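Local coordinates for protein VIN1 (Oscarella pearsei, PDB 6BFI) that probably binds actin filaments and may play a role in cell-cell adhesion, at residues Glu653-Glu656 with Met657-Pro661; Ala538-Val541 with Ile542-Ala545; Val174-Gln177 with Arg178-Glu181. One frame throughout, in Å; residues are numbered along the deposited sequence.

All three contacts are local, within an almost all-helical chain of the vinculin family. They follow each other along the chain as contact 3, contact 2 and contact 1, on three different helices, contacts 1 and 3 running on into the loops that follow. None touches another; the nearest pair, contacts 2 and 3, has closest atoms about 30 Å apart. Contact 2 is the buried one, inside helix 524-550, and is mostly aliphatic, with an arginine-glutamine hydrogen bond at one edge. Contacts 1 and 3 are partly buried and sit near helix C-termini. Contact 1 carries a salt bridge linked to two further helices. Contact 3 places a carboxylate beside an imidazole and lets a proline interrupt the helical bonding.

Contact 1: Glu653-Glu656 with Met657-Pro661; sequences EAEE and MLRAP
Glu655 and Arg659 form an i to i+4 salt bridge near the end of helix 649-659. Glu655 OE1 accepts the N-H of Arg659 NE at 3.2 Å. The N-H...O angle is 163°, so the bond is nearly straight. The donor meets OE1 on the syn side, tilted somewhat out of the carboxylate plane. OE1 in turn lies at the guanidinium edge, in its plane. The two planes are turned 45° from each other. The side chains run side by side, and the bend of Glu655 at chi2 (-86°) brings its carboxylate round to NE. The other polar ends have partners as well. Glu655 OE2 pairs with Arg700 of helix 690-710, and Arg659 NH2 pairs with Asp682 of helix 669-682.

The backbone acceptors are filled in order. Glu653 O takes Met657 N at 2.9 Å, and Ala654 O takes Leu658 N at the same 2.9 Å. Glu655 O takes Arg659 N, also at 2.9 Å. Glu656 O takes the N-H of Ala660, where the chain leaves helical geometry. On another side of the helix, Met657 folds back at chi3 and lays CE 3.9 Å from Ala654 CA. Both residues touch Met704 of helix 690-710, while Leu658 packs on Phe678 of helix 669-682. The chemistry is therefore a row of alternating charges, Arg700, Glu655, Arg659 and Asp682, beside an apolar strip. Each inner charge has two opposite partners, which would probably stabilise its charged form and hold this short helix against two others.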
ATOM      1  N   GLU A 653      22.115 -28.532  10.594  1.00 69.46           N
ATOM      2  CA  GLU A 653      22.767 -28.380   9.297  1.00 70.69           C
ATOM      3  C   GLU A 653      22.323 -27.093   8.614  1.00 73.01           C
ATOM      4  O   GLU A 653      23.131 -26.413   7.970  1.00 78.20           O
ATOM      5  CB  GLU A 653      22.470 -29.588   8.411  1.00 72.12           C
ATOM      6  CG  GLU A 653      23.086 -29.495   7.024  1.00 78.30           C
ATOM      7  CD  GLU A 653      22.644 -30.622   6.114  1.00 86.51           C
ATOM      8  OE1 GLU A 653      22.045 -31.595   6.619  1.00 91.83           O
ATOM      9  OE2 GLU A 653      22.895 -30.533   4.893  1.00 87.55           O
ATOM     10  N   ALA A 654      21.041 -26.739   8.750  1.00 71.26           N
ATOM     11  CA  ALA A 654      20.575 -25.474   8.191  1.00 71.24           C
ATOM     12  C   ALA A 654      21.209 -24.279   8.892  1.00 75.11           C
ATOM     13  O   ALA A 654      21.459 -23.250   8.253  1.00 77.20           O
ATOM     14  CB  ALA A 654      19.052 -25.397   8.268  1.00 69.73           C
ATOM     15  N   GLU A 655      21.472 -24.389  10.197  1.00 77.96           N
ATOM     16  CA  GLU A 655      22.189 -23.333  10.905  1.00 82.84           C
ATOM     17  C   GLU A 655      23.600 -23.173  10.357  1.00 84.79           C
ATOM     18  O   GLU A 655      24.054 -22.052  10.089  1.00 85.91           O
ATOM     19  CB  GLU A 655      22.231 -23.639  12.404  1.00 89.36           C
ATOM     20  CG  GLU A 655      20.999 -23.201  13.174  1.00 91.09           C
ATOM     21  CD  GLU A 655      21.076 -21.756  13.627  1.00 89.76           C
ATOM     22  OE1 GLU A 655      22.182 -21.303  13.993  1.00 87.84           O
ATOM     23  OE2 GLU A 655      20.032 -21.072  13.615  1.00 89.25           O
ATOM     24  N   GLU A 656      24.313 -24.290  10.186  1.00 88.33           N
ATOM     25  CA  GLU A 656      25.659 -24.219   9.628  1.00 90.75           C
ATOM     26  C   GLU A 656      25.643 -23.646   8.216  1.00 87.94           C
ATOM     27  O   GLU A 656      26.554 -22.904   7.831  1.00 90.31           O
ATOM     28  CB  GLU A 656      26.312 -25.599   9.638  1.00 96.78           C
ATOM     29  CG  GLU A 656      26.691 -26.091  11.023  1.00104.47           C
ATOM     30  CD  GLU A 656      27.649 -27.260  10.974  1.00110.43           C
ATOM     31  OE1 GLU A 656      28.097 -27.612   9.862  1.00110.94           O
ATOM     32  OE2 GLU A 656      27.958 -27.825  12.045  1.00115.33           O
ATOM     33  N   MET A 657      24.615 -23.976   7.430  1.00 84.19           N
ATOM     34  CA  MET A 657      24.511 -23.419   6.084  1.00 80.14           C
ATOM     35  C   MET A 657      24.282 -21.914   6.127  1.00 70.78           C
ATOM     36  O   MET A 657      24.929 -21.156   5.396  1.00 68.85           O
ATOM     37  CB  MET A 657      23.387 -24.106   5.308  1.00 81.87           C
ATOM     38  CG  MET A 657      23.682 -25.533   4.886  1.00 90.48           C
ATOM     39  SD  MET A 657      22.536 -26.103   3.615  1.00 96.12           S
ATOM     40  CE  MET A 657      20.963 -25.673   4.351  1.00 90.70           C
ATOM     41  N   LEU A 658      23.361 -21.461   6.981  1.00 64.86           N
ATOM     42  CA  LEU A 658      23.003 -20.049   7.018  1.00 63.20           C
ATOM     43  C   LEU A 658      24.051 -19.187   7.707  1.00 67.92           C
ATOM     44  O   LEU A 658      24.024 -17.962   7.548  1.00 68.21           O
ATOM     45  CB  LEU A 658      21.648 -19.867   7.704  1.00 58.88           C
ATOM     46  CG  LEU A 658      20.449 -20.330   6.872  1.00 59.71           C
ATOM     47  CD1 LEU A 658      19.143 -20.062   7.602  1.00 57.78           C
ATOM     48  CD2 LEU A 658      20.456 -19.656   5.508  1.00 56.44           C
ATOM     49  N   ARG A 659      24.965 -19.786   8.470  1.00 70.95           N
ATOM     50  CA  ARG A 659      26.070 -19.038   9.050  1.00 74.24           C
ATOM     51  C   ARG A 659      27.370 -19.204   8.274  1.00 76.61           C
ATOM     52  O   ARG A 659      28.328 -18.470   8.537  1.00 79.17           O
ATOM     53  CB  ARG A 659      26.275 -19.444  10.514  1.00 78.57           C
ATOM     54  CG  ARG A 659      25.066 -19.126  11.377  1.00 75.52           C
ATOM     55  CD  ARG A 659      25.347 -19.271  12.855  1.00 74.81           C
ATOM     56  NE  ARG A 659      24.187 -18.874  13.648  1.00 71.17           N
ATOM     57  CZ  ARG A 659      23.908 -17.619  13.988  1.00 70.25           C
ATOM     58  NH1 ARG A 659      24.708 -16.632  13.604  1.00 67.65           N
ATOM     59  NH2 ARG A 659      22.829 -17.352  14.711  1.00 66.38           N
ATOM     60  N   ALA A 660      27.423 -20.143   7.336  1.00 73.87           N
ATOM     61  CA  ALA A 660      28.533 -20.249   6.405  1.00 74.63           C
ATOM     62  C   ALA A 660      28.399 -19.171   5.338  1.00 73.68           C
ATOM     63  O   ALA A 660      27.346 -18.547   5.198  1.00 64.75           O
ATOM     64  CB  ALA A 660      28.555 -21.644   5.783  1.00 70.38           C
ATOM     65  N   PRO A 661      29.463 -18.911   4.576  1.00 70.04           N
ATOM     66  CA  PRO A 661      29.361 -17.935   3.486  1.00 68.79           C
ATOM     67  C   PRO A 661      28.255 -18.294   2.504  1.00 78.49           C
ATOM     68  O   PRO A 661      27.879 -19.459   2.348  1.00 65.67           O
ATOM     69  CB  PRO A 661      30.741 -18.000   2.825  1.00 72.42           C
ATOM     70  CG  PRO A 661      31.650 -18.389   3.939  1.00 85.85           C
ATOM     71  CD  PRO A 661      30.860 -19.328   4.807  1.00 81.02           C
TER

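Contact 2: Ala538-Val541 with Ile542-Ala545; sequences ANRV and IQVA
Residues 538-545 are regular alpha helix: the carbonyls of Ala538, Asn539, Arg540 and Val541 accept the N-H groups of Ile542, Gln543, Val544 and Ala545 in turn, the Arg540 O to Val544 N bond being 2.9 Å long. Arg540 bends at chi2 and chi3, which turns its guanidinium along the helix toward Gln543 and Val544, in the following turn. Its NH1 gives a hydrogen bond to Gln543 OE1 at 3.2 Å. The oxygen lies at the guanidinium edge, but NH1 stands above the amide plane of Gln543, not on a lone pair. Val544 CG2 sits over one face of the guanidinium, 3.9 Å from Arg540 NH2. Arg540 was modelled in two conformers, so these side-chain details hold for one of them. In it, NH2 also makes a salt bridge to Asp491. Ile542 lays CG1 over Ala538 O at 3.2 Å. Val541 and Val544 pack on Met500 of helix 496-519. Ile542 meets Leu568 of helix 555-569, and Ala538 touches Val602 of helix 589-615. A helix with neighbours on several sides and small or branched aliphatic residues between them is typical of the helical bundles of the vinculin family.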
ATOM      1  N   ALA A 538      -6.490  26.998  13.377  1.00 59.25           N
ATOM      2  CA  ALA A 538      -7.097  26.300  14.505  1.00 57.76           C
ATOM      3  C   ALA A 538      -7.954  25.130  14.036  1.00 60.65           C
ATOM      4  O   ALA A 538      -7.899  24.039  14.617  1.00 55.76           O
ATOM      5  CB  ALA A 538      -7.928  27.274  15.338  1.00 59.52           C
ATOM      6  N   ASN A 539      -8.755  25.335  12.983  1.00 57.38           N
ATOM      7  CA  ASN A 539      -9.571  24.235  12.475  1.00 59.84           C
ATOM      8  C   ASN A 539      -8.711  23.126  11.884  1.00 57.08           C
ATOM      9  O   ASN A 539      -9.092  21.950  11.943  1.00 54.99           O
ATOM     10  CB  ASN A 539     -10.578  24.750  11.449  1.00 66.47           C
ATOM     11  CG  ASN A 539     -11.978  24.856  12.021  1.00 78.09           C
ATOM     12  OD1 ASN A 539     -12.698  23.861  12.113  1.00 88.10           O
ATOM     13  ND2 ASN A 539     -12.371  26.061  12.417  1.00 77.45           N
ATOM     14  N   ARG A 540      -7.556  23.472  11.312  1.00 59.82           N
ATOM     15  CA  ARG A 540      -6.622  22.438  10.881  0.89 58.02           C
ATOM     16  C   ARG A 540      -6.086  21.655  12.074  1.00 56.28           C
ATOM     17  O   ARG A 540      -5.894  20.434  11.990  1.00 57.02           O
ATOM     18  CB  ARG A 540      -5.482  23.065  10.078  0.89 60.05           C
ATOM     19  CG  ARG A 540      -5.855  23.342   8.628  0.89 55.63           C
ATOM     20  CD  ARG A 540      -6.049  22.036   7.883  0.89 56.51           C
ATOM     21  NE  ARG A 540      -4.793  21.296   7.790  0.89 56.14           N
ATOM     22  CZ  ARG A 540      -4.703  19.971   7.739  0.89 52.59           C
ATOM     23  NH1 ARG A 540      -5.796  19.223   7.785  0.89 54.66           N
ATOM     24  NH2 ARG A 540      -3.513  19.393   7.650  0.89 51.48           N
ATOM     25  N   VAL A 541      -5.845  22.338  13.197  1.00 54.77           N
ATOM     26  CA  VAL A 541      -5.470  21.632  14.419  1.00 57.50           C
ATOM     27  C   VAL A 541      -6.583  20.677  14.832  1.00 60.11           C
ATOM     28  O   VAL A 541      -6.326  19.543  15.259  1.00 59.76           O
ATOM     29  CB  VAL A 541      -5.139  22.638  15.537  1.00 55.16           C
ATOM     30  CG1 VAL A 541      -5.048  21.936  16.881  1.00 53.50           C
ATOM     31  CG2 VAL A 541      -3.849  23.374  15.222  1.00 53.91           C
ATOM     32  N   ILE A 542      -7.836  21.114  14.685  1.00 61.83           N
ATOM     33  CA  ILE A 542      -8.976  20.255  14.999  1.00 64.31           C
ATOM     34  C   ILE A 542      -8.960  19.006  14.127  1.00 66.33           C
ATOM     35  O   ILE A 542      -9.132  17.884  14.616  1.00 67.08           O
ATOM     36  CB  ILE A 542     -10.297  21.030  14.833  1.00 64.46           C
ATOM     37  CG1 ILE A 542     -10.324  22.257  15.745  1.00 67.50           C
ATOM     38  CG2 ILE A 542     -11.485  20.122  15.118  1.00 63.64           C
ATOM     39  CD1 ILE A 542     -10.377  21.920  17.206  1.00 71.37           C
ATOM     40  N   GLN A 543      -8.756  19.184  12.818  1.00 63.26           N
ATOM     41  CA  GLN A 543      -8.798  18.048  11.901  1.00 64.95           C
ATOM     42  C   GLN A 543      -7.670  17.062  12.185  1.00 63.99           C
ATOM     43  O   GLN A 543      -7.896  15.847  12.255  1.00 65.35           O
ATOM     44  CB  GLN A 543      -8.730  18.535  10.455  1.00 64.29           C
ATOM     45  CG  GLN A 543      -9.896  19.402  10.031  1.00 69.38           C
ATOM     46  CD  GLN A 543      -9.761  19.884   8.603  1.00 72.89           C
ATOM     47  OE1 GLN A 543      -9.034  19.292   7.803  1.00 70.72           O
ATOM     48  NE2 GLN A 543     -10.457  20.968   8.275  1.00 75.64           N
ATOM     49  N   VAL A 544      -6.444  17.565  12.342  1.00 59.46           N
ATOM     50  CA  VAL A 544      -5.324  16.676  12.635  1.00 58.08           C
ATOM     51  C   VAL A 544      -5.558  15.946  13.953  1.00 54.94           C
ATOM     52  O   VAL A 544      -5.256  14.753  14.080  1.00 54.98           O
ATOM     53  CB  VAL A 544      -4.001  17.462  12.637  1.00 60.27           C
ATOM     54  CG1 VAL A 544      -2.854  16.572  13.089  1.00 58.40           C
ATOM     55  CG2 VAL A 544      -3.728  18.017  11.250  1.00 49.88           C
ATOM     56  N   ALA A 545      -6.127  16.639  14.943  1.00 55.74           N
ATOM     57  CA  ALA A 545      -6.492  15.967  16.185  1.00 59.87           C
ATOM     58  C   ALA A 545      -7.535  14.881  15.948  1.00 61.22           C
ATOM     59  O   ALA A 545      -7.510  13.840  16.614  1.00 63.74           O
ATOM     60  CB  ALA A 545      -7.001  16.983  17.208  1.00 51.65           C
TER

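Contact 3: Val174-Gln177 with Arg178-Glu181; sequences VVEQ and RHPE
The His179 ring has Glu176 O and Pro180 CD over one face, both offset toward the rim, and Glu176 OE2 at its edge, in plane. It lies where helix 154-178 passes into the loop before helix 185-215, in a helical bundle of the vinculin family. Leu191 and Lys192 of helix 185-215 also touch the imidazole. The Glu176 carboxylate stands nearly perpendicular to the ring, 82° apart. Its OE1 lies 3.0 Å from His179 NE2, and OE2 lies 3.2 Å from the same nitrogen. Glu176 bends at chi2, and His179 holds CG between its backbone N and carbonyl carbon (chi1 72°), which brings the two groups alongside. With an alanine in place of Glu176, His179 NE2 would probably lose its carboxylate neighbour and the ring would be freer to turn.

The backbone bonding changes over the same residues. Arg178 N makes two weak bonds, to Val174 O and to Val175 O. His179 N makes the ordinary i to i+4 bond to Val175 O, at 3.0 Å. Arg178 itself reaches away to a salt bridge with Asp127 and packs on Val131 and Met134 of helix 102-145. Glu181 N returns to Arg178 O at 2.8 Å. Pro180 has no N-H to continue the pattern, and Glu176 O meets its CD instead, at 3.1 Å.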
ATOM      1  N   VAL A 174     -21.309  -8.485 -13.989  1.00 62.09           N
ATOM      2  CA  VAL A 174     -20.362  -9.540 -14.323  1.00 60.78           C
ATOM      3  C   VAL A 174     -19.055  -9.356 -13.562  1.00 56.10           C
ATOM      4  O   VAL A 174     -18.500 -10.321 -13.025  1.00 60.55           O
ATOM      5  CB  VAL A 174     -20.150  -9.577 -15.848  1.00 63.21           C
ATOM      6  CG1 VAL A 174     -18.775 -10.090 -16.184  1.00 64.25           C
ATOM      7  CG2 VAL A 174     -21.212 -10.446 -16.503  1.00 65.98           C
ATOM      8  N   VAL A 175     -18.545  -8.124 -13.490  1.00 52.20           N
ATOM      9  CA  VAL A 175     -17.312  -7.882 -12.745  1.00 52.20           C
ATOM     10  C   VAL A 175     -17.543  -8.083 -11.250  1.00 56.58           C
ATOM     11  O   VAL A 175     -16.750  -8.745 -10.564  1.00 61.27           O
ATOM     12  CB  VAL A 175     -16.766  -6.476 -13.056  1.00 50.83           C
ATOM     13  CG1 VAL A 175     -15.495  -6.216 -12.266  1.00 47.76           C
ATOM     14  CG2 VAL A 175     -16.507  -6.333 -14.549  1.00 48.58           C
ATOM     15  N   GLU A 176     -18.638  -7.521 -10.727  1.00 57.24           N
ATOM     16  CA  GLU A 176     -19.021  -7.760  -9.339  1.00 64.63           C
ATOM     17  C   GLU A 176     -19.278  -9.234  -9.057  1.00 67.84           C
ATOM     18  O   GLU A 176     -19.173  -9.660  -7.901  1.00 68.85           O
ATOM     19  CB  GLU A 176     -20.264  -6.941  -8.990  1.00 68.54           C
ATOM     20  CG  GLU A 176     -19.962  -5.577  -8.393  1.00 77.73           C
ATOM     21  CD  GLU A 176     -19.413  -5.663  -6.979  1.00 88.61           C
ATOM     22  OE1 GLU A 176     -19.618  -6.706  -6.317  1.00 95.98           O
ATOM     23  OE2 GLU A 176     -18.777  -4.687  -6.527  1.00 91.83           O
ATOM     24  N   GLN A 177     -19.629 -10.016 -10.079  1.00 68.11           N
ATOM     25  CA  GLN A 177     -19.680 -11.464  -9.932  1.00 65.30           C
ATOM     26  C   GLN A 177     -18.285 -12.074  -9.911  1.00 61.17           C
ATOM     27  O   GLN A 177     -18.056 -13.068  -9.213  1.00 63.68           O
ATOM     28  CB  GLN A 177     -20.510 -12.071 -11.068  1.00 70.03           C
ATOM     29  CG  GLN A 177     -20.329 -13.568 -11.279  1.00 75.04           C
ATOM     30  CD  GLN A 177     -20.810 -14.385 -10.100  1.00 83.22           C
ATOM     31  OE1 GLN A 177     -21.654 -13.935  -9.325  1.00 87.70           O
ATOM     32  NE2 GLN A 177     -20.270 -15.590  -9.953  1.00 85.84           N
ATOM     33  N   ARG A 178     -17.339 -11.474 -10.634  1.00 56.36           N
ATOM     34  CA  ARG A 178     -16.029 -12.087 -10.819  1.00 52.72           C
ATOM     35  C   ARG A 178     -15.121 -11.884  -9.610  1.00 53.25           C
ATOM     36  O   ARG A 178     -14.509 -12.842  -9.123  1.00 58.28           O
ATOM     37  CB  ARG A 178     -15.368 -11.529 -12.080  1.00 51.64           C
ATOM     38  CG  ARG A 178     -13.936 -11.985 -12.295  1.00 49.52           C
ATOM     39  CD  ARG A 178     -13.848 -13.491 -12.499  1.00 56.20           C
ATOM     40  NE  ARG A 178     -12.506 -13.897 -12.906  1.00 59.58           N
ATOM     41  CZ  ARG A 178     -12.149 -15.148 -13.178  1.00 60.96           C
ATOM     42  NH1 ARG A 178     -13.036 -16.132 -13.083  1.00 60.49           N
ATOM     43  NH2 ARG A 178     -10.904 -15.418 -13.544  1.00 60.48           N
ATOM     44  N   HIS A 179     -15.013 -10.647  -9.108  1.00 48.84           N
ATOM     45  CA  HIS A 179     -13.958 -10.387  -8.128  1.00 52.11           C
ATOM     46  C   HIS A 179     -14.113 -11.127  -6.794  1.00 56.65           C
ATOM     47  O   HIS A 179     -13.103 -11.323  -6.105  1.00 50.84           O
ATOM     48  CB  HIS A 179     -13.796  -8.877  -7.886  1.00 48.69           C
ATOM     49  CG  HIS A 179     -14.908  -8.237  -7.114  1.00 51.46           C
ATOM     50  ND1 HIS A 179     -15.099  -8.443  -5.765  1.00 52.90           N
ATOM     51  CD2 HIS A 179     -15.863  -7.354  -7.497  1.00 57.34           C
ATOM     52  CE1 HIS A 179     -16.138  -7.737  -5.355  1.00 54.53           C
ATOM     53  NE2 HIS A 179     -16.618  -7.066  -6.386  1.00 58.00           N
ATOM     54  N   PRO A 180     -15.307 -11.567  -6.374  1.00 59.73           N
ATOM     55  CA  PRO A 180     -15.369 -12.452  -5.197  1.00 54.26           C
ATOM     56  C   PRO A 180     -14.798 -13.844  -5.427  1.00 72.75           C
ATOM     57  O   PRO A 180     -14.723 -14.630  -4.474  1.00 57.73           O
ATOM     58  CB  PRO A 180     -16.872 -12.523  -4.889  1.00 55.92           C
ATOM     59  CG  PRO A 180     -17.422 -11.270  -5.446  1.00 55.03           C
ATOM     60  CD  PRO A 180     -16.649 -11.051  -6.707  1.00 55.79           C
ATOM     61  N   GLU A 181     -14.395 -14.184  -6.651  1.00 65.13           N
ATOM     62  CA  GLU A 181     -13.855 -15.505  -6.939  1.00 61.29           C
ATOM     63  C   GLU A 181     -12.334 -15.537  -6.993  1.00 56.10           C
ATOM     64  O   GLU A 181     -11.758 -16.628  -7.032  1.00 57.84           O
ATOM     65  CB  GLU A 181     -14.419 -16.031  -8.266  1.00 65.68           C
ATOM     66  CG  GLU A 181     -15.903 -16.356  -8.221  1.00 74.75           C
ATOM     67  CD  GLU A 181     -16.435 -16.862  -9.551  1.00 79.24           C
ATOM     68  OE1 GLU A 181     -15.820 -16.560 -10.596  1.00 80.97           O
ATOM     69  OE2 GLU A 181     -17.468 -17.565  -9.551  1.00 83.51           O
TER